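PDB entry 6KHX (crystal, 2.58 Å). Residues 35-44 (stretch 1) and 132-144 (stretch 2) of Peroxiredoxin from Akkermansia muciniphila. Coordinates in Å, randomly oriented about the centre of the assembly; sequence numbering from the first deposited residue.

Stretch 1 35-44: YVILFFYPKD
Stretch 2, residues 132-144: GELIAYRGLFLID

The strand that starts at Tyr-35 runs antiparallel to strand 138-143, their N-to-C directions 169° apart and their axes approaching to 4.5 Å. Backbone angles are mostly extended, for example -131/130 at Val-36 and -138/137 at Leu-140, while Arg-138 at -77/84 is less so. The register pairs Val-36 with Ile-143, Ile-37 with Leu-142, Leu-38 with Phe-141 and Phe-39 with Leu-140 (CA to CA 4.9, 4.9, 5.2 and 4.3 Å). Reciprocal hydrogen bonds fix it: Val-36 N to Ile-143 O and Ile-143 N to Val-36 O, both 2.8 Å; Leu-38 N to Phe-141 O and Phe-141 N to Leu-38 O, both 2.9 Å. Phe-40 N then reaches Gly-139 O at 2.8 Å and 161°, whereas the return bond, Gly-139 N to Phe-40 O, is 3.1 Å and bent to 139°, so the ladder loosens here.

Beyond it, Pro-42 N has no hydrogen to give Ala-136 O, 3.2 Å away. A water bridges instead, donating to Pro-42 O (2.8 Å) and accepting from Ala-136 N (2.9 Å).

Side chains alternate between the sheet faces. Ile-37 (chi1 m, chi2 m) and Leu-142 (t, p) share one, with Ile-37 CD1 3.7 Å from Leu-142 CD1; Phe-39 (chi1 p) and Leu-140 join them. The other carries Val-36 (t), Leu-38 (t, p), Phe-40 (m), Phe-141 (m) and Ile-143 (m, t). There the rings of Phe-40 and Phe-141 meet rim to rim, planes at 83°, centroids 5.8 Å apart and Phe-40 CE1 3.5 Å from Phe-141 CE1.

Around Pro-42, Pro-42 CB packs 3.8 Å from Ile-135 CD1 (Ile-135 p, t), while Pro-42 CD lies over one face of the Arg-138 guanidinium, 3.6 Å from Arg-138 NH1. Lys-43 (m, t, t, t) extends to a salt bridge, Lys-43 NZ to Glu-133 OE2 at 2.8 Å, with a weak bond from Lys-43 NZ to Glu-133 OE1 at 3.1 Å.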

# COMPACT_ATOMS: atom_id res chain seq x y z
N TYR B 35 2.81 20.87 42.79
CA TYR B 35 2.47 19.51 42.40
C TYR B 35 0.98 19.43 42.11
O TYR B 35 0.21 20.32 42.48
CB TYR B 35 2.80 18.51 43.50
CG TYR B 35 4.22 18.56 44.01
CD1 TYR B 35 4.60 19.52 44.94
CD2 TYR B 35 5.17 17.65 43.57
CE1 TYR B 35 5.89 19.57 45.41
CE2 TYR B 35 6.47 17.70 44.04
CZ TYR B 35 6.82 18.66 44.96
OH TYR B 35 8.11 18.72 45.43
N VAL B 36 0.57 18.38 41.41
CA VAL B 36 -0.85 18.18 41.11
C VAL B 36 -1.23 16.75 41.47
O VAL B 36 -0.55 15.80 41.06
CB VAL B 36 -1.18 18.48 39.64
CG1 VAL B 36 -2.68 18.30 39.40
CG2 VAL B 36 -0.75 19.88 39.25
N ILE B 37 -2.31 16.61 42.22
CA ILE B 37 -3.00 15.33 42.36
C ILE B 37 -4.24 15.43 41.48
O ILE B 37 -5.17 16.19 41.77
CB ILE B 37 -3.36 15.02 43.82
CG1 ILE B 37 -2.11 14.61 44.60
CG2 ILE B 37 -4.40 13.91 43.89
CD1 ILE B 37 -1.65 13.21 44.29
N LEU B 38 -4.23 14.69 40.37
CA LEU B 38 -5.32 14.70 39.40
C LEU B 38 -6.08 13.39 39.51
O LEU B 38 -5.49 12.32 39.34
CB LEU B 38 -4.77 14.89 37.98
CG LEU B 38 -5.75 14.78 36.81
CD1 LEU B 38 -6.73 15.94 36.82
CD2 LEU B 38 -5.02 14.71 35.47
N PHE B 39 -7.38 13.45 39.80
CA PHE B 39 -8.15 12.22 39.93
C PHE B 39 -9.42 12.27 39.09
O PHE B 39 -10.13 13.29 39.05
CB PHE B 39 -8.47 11.89 41.42
CG PHE B 39 -9.51 12.78 42.04
CD1 PHE B 39 -9.17 14.02 42.55
CD2 PHE B 39 -10.82 12.35 42.16
CE1 PHE B 39 -10.12 14.83 43.14
CE2 PHE B 39 -11.78 13.16 42.75
CZ PHE B 39 -11.43 14.40 43.24
N PHE B 40 -9.69 11.16 38.42
CA PHE B 40 -10.86 10.94 37.58
C PHE B 40 -11.85 10.04 38.30
O PHE B 40 -11.44 9.05 38.93
CB PHE B 40 -10.47 10.27 36.25
CG PHE B 40 -9.46 11.04 35.43
CD1 PHE B 40 -8.11 11.00 35.75
CD2 PHE B 40 -9.87 11.79 34.33
CE1 PHE B 40 -7.19 11.70 35.00
CE2 PHE B 40 -8.95 12.49 33.57
CZ PHE B 40 -7.60 12.44 33.90
N TYR B 41 -13.13 10.36 38.16
CA TYR B 41 -14.27 9.57 38.62
C TYR B 41 -15.28 9.46 37.48
O TYR B 41 -15.30 10.30 36.58
CB TYR B 41 -14.93 10.22 39.85
CG TYR B 41 -15.52 11.58 39.59
CD1 TYR B 41 -14.72 12.72 39.62
CD2 TYR B 41 -16.88 11.74 39.33
CE1 TYR B 41 -15.26 13.98 39.39
CE2 TYR B 41 -17.42 12.98 39.10
CZ TYR B 41 -16.61 14.10 39.13
OH TYR B 41 -17.16 15.35 38.90
N PRO B 42 -16.15 8.42 37.51
CA PRO B 42 -17.00 8.14 36.34
C PRO B 42 -18.17 9.09 36.09
O PRO B 42 -18.34 9.56 34.96
CB PRO B 42 -17.51 6.72 36.61
CG PRO B 42 -17.37 6.53 38.08
CD PRO B 42 -16.16 7.31 38.48
N LYS B 43 -19.00 9.36 37.10
CA LYS B 43 -20.27 10.04 36.84
C LYS B 43 -20.63 10.98 37.98
O LYS B 43 -20.57 10.59 39.15
CB LYS B 43 -21.39 9.02 36.65
CG LYS B 43 -21.53 8.44 35.26
CD LYS B 43 -22.64 7.41 35.24
CE LYS B 43 -22.53 6.50 34.03
NZ LYS B 43 -23.48 5.37 34.11
N ASP B 44 -21.04 12.20 37.64
CA ASP B 44 -21.68 13.09 38.60
C ASP B 44 -23.00 12.48 39.07
O ASP B 44 -23.65 11.72 38.35
CB ASP B 44 -21.96 14.47 37.98
CG ASP B 44 -20.71 15.32 37.84
OD1 ASP B 44 -19.61 14.88 38.25
OD2 ASP B 44 -20.83 16.45 37.33
N GLY B 132 -19.96 -0.99 26.34
CA GLY B 132 -19.81 -0.34 27.62
C GLY B 132 -19.99 1.16 27.52
O GLY B 132 -20.47 1.71 26.52
N GLU B 133 -19.61 1.83 28.59
CA GLU B 133 -19.74 3.27 28.71
C GLU B 133 -18.37 3.92 28.62
O GLU B 133 -17.42 3.48 29.28
CB GLU B 133 -20.41 3.64 30.04
CG GLU B 133 -21.89 3.34 30.09
CD GLU B 133 -22.48 3.72 31.43
OE1 GLU B 133 -22.08 3.12 32.45
OE2 GLU B 133 -23.35 4.61 31.46
N LEU B 134 -18.26 4.96 27.80
CA LEU B 134 -17.02 5.74 27.71
C LEU B 134 -17.04 6.75 28.85
O LEU B 134 -17.30 7.94 28.67
CB LEU B 134 -16.89 6.41 26.34
CG LEU B 134 -16.85 5.48 25.13
CD1 LEU B 134 -16.90 6.28 23.84
CD2 LEU B 134 -15.63 4.58 25.15
N ILE B 135 -16.76 6.25 30.05
CA ILE B 135 -16.61 7.06 31.25
C ILE B 135 -15.29 6.69 31.91
O ILE B 135 -14.69 5.65 31.62
CB ILE B 135 -17.78 6.87 32.25
CG1 ILE B 135 -17.89 5.41 32.68
CG2 ILE B 135 -19.09 7.35 31.65
CD1 ILE B 135 -19.09 5.14 33.56
N ALA B 136 -14.82 7.57 32.80
CA ALA B 136 -13.51 7.40 33.42
C ALA B 136 -13.58 6.46 34.62
O ALA B 136 -14.50 6.54 35.44
CB ALA B 136 -12.95 8.75 33.85
N TYR B 137 -12.59 5.58 34.72
CA TYR B 137 -12.37 4.80 35.93
C TYR B 137 -11.79 5.69 37.03
O TYR B 137 -11.42 6.85 36.80
CB TYR B 137 -11.44 3.63 35.65
CG TYR B 137 -12.10 2.39 35.10
CD1 TYR B 137 -13.00 1.65 35.87
CD2 TYR B 137 -11.80 1.92 33.82
CE1 TYR B 137 -13.61 0.51 35.37
CE2 TYR B 137 -12.40 0.77 33.32
CZ TYR B 137 -13.30 0.07 34.10
OH TYR B 137 -13.90 -1.07 33.61
N ARG B 138 -11.69 5.14 38.24
CA ARG B 138 -11.19 5.89 39.39
C ARG B 138 -9.67 5.98 39.28
O ARG B 138 -8.91 5.19 39.85
CB ARG B 138 -11.64 5.26 40.70
CG ARG B 138 -13.15 5.28 40.82
CD ARG B 138 -13.66 4.91 42.19
NE ARG B 138 -15.08 4.61 42.07
CZ ARG B 138 -16.04 5.53 41.97
NH1 ARG B 138 -15.73 6.83 42.00
NH2 ARG B 138 -17.30 5.15 41.83
N GLY B 139 -9.22 6.97 38.52
CA GLY B 139 -7.80 7.11 38.18
C GLY B 139 -7.16 8.24 38.98
O GLY B 139 -7.77 9.29 39.15
N LEU B 140 -5.92 8.04 39.41
CA LEU B 140 -5.25 9.08 40.18
C LEU B 140 -3.81 9.21 39.73
O LEU B 140 -3.13 8.20 39.50
CB LEU B 140 -5.32 8.80 41.69
CG LEU B 140 -4.69 9.86 42.60
CD1 LEU B 140 -5.53 10.10 43.85
CD2 LEU B 140 -3.26 9.48 42.98
N PHE B 141 -3.35 10.45 39.59
CA PHE B 141 -2.01 10.75 39.11
C PHE B 141 -1.35 11.79 40.00
O PHE B 141 -1.98 12.79 40.38
CB PHE B 141 -2.00 11.26 37.66
CG PHE B 141 -2.66 10.33 36.68
CD1 PHE B 141 -4.04 10.30 36.55
CD2 PHE B 141 -1.90 9.46 35.92
CE1 PHE B 141 -4.64 9.43 35.67
CE2 PHE B 141 -2.49 8.59 35.04
CZ PHE B 141 -3.87 8.57 34.91
N LEU B 142 -0.09 11.54 40.34
CA LEU B 142 0.77 12.51 41.00
C LEU B 142 1.69 13.14 39.95
O LEU B 142 2.44 12.43 39.27
CB LEU B 142 1.59 11.84 42.10
CG LEU B 142 2.58 12.80 42.79
CD1 LEU B 142 1.83 14.01 43.34
CD2 LEU B 142 3.37 12.09 43.88
N ILE B 143 1.60 14.46 39.80
CA ILE B 143 2.35 15.21 38.81
C ILE B 143 3.27 16.18 39.55
O ILE B 143 2.80 16.95 40.39
CB ILE B 143 1.40 15.98 37.87
CG1 ILE B 143 0.38 15.03 37.25
CG2 ILE B 143 2.18 16.70 36.80
CD1 ILE B 143 -0.80 15.73 36.63
N ASP B 144 4.57 16.13 39.25
CA ASP B 144 5.50 17.00 39.97
C ASP B 144 5.49 18.40 39.35
O ASP B 144 4.74 18.70 38.42
CB ASP B 144 6.90 16.38 40.04
CG ASP B 144 7.63 16.31 38.69
OD1 ASP B 144 7.28 17.05 37.74
OD2 ASP B 144 8.57 15.49 38.58
O HOH W 1 -16.23 10.02 33.22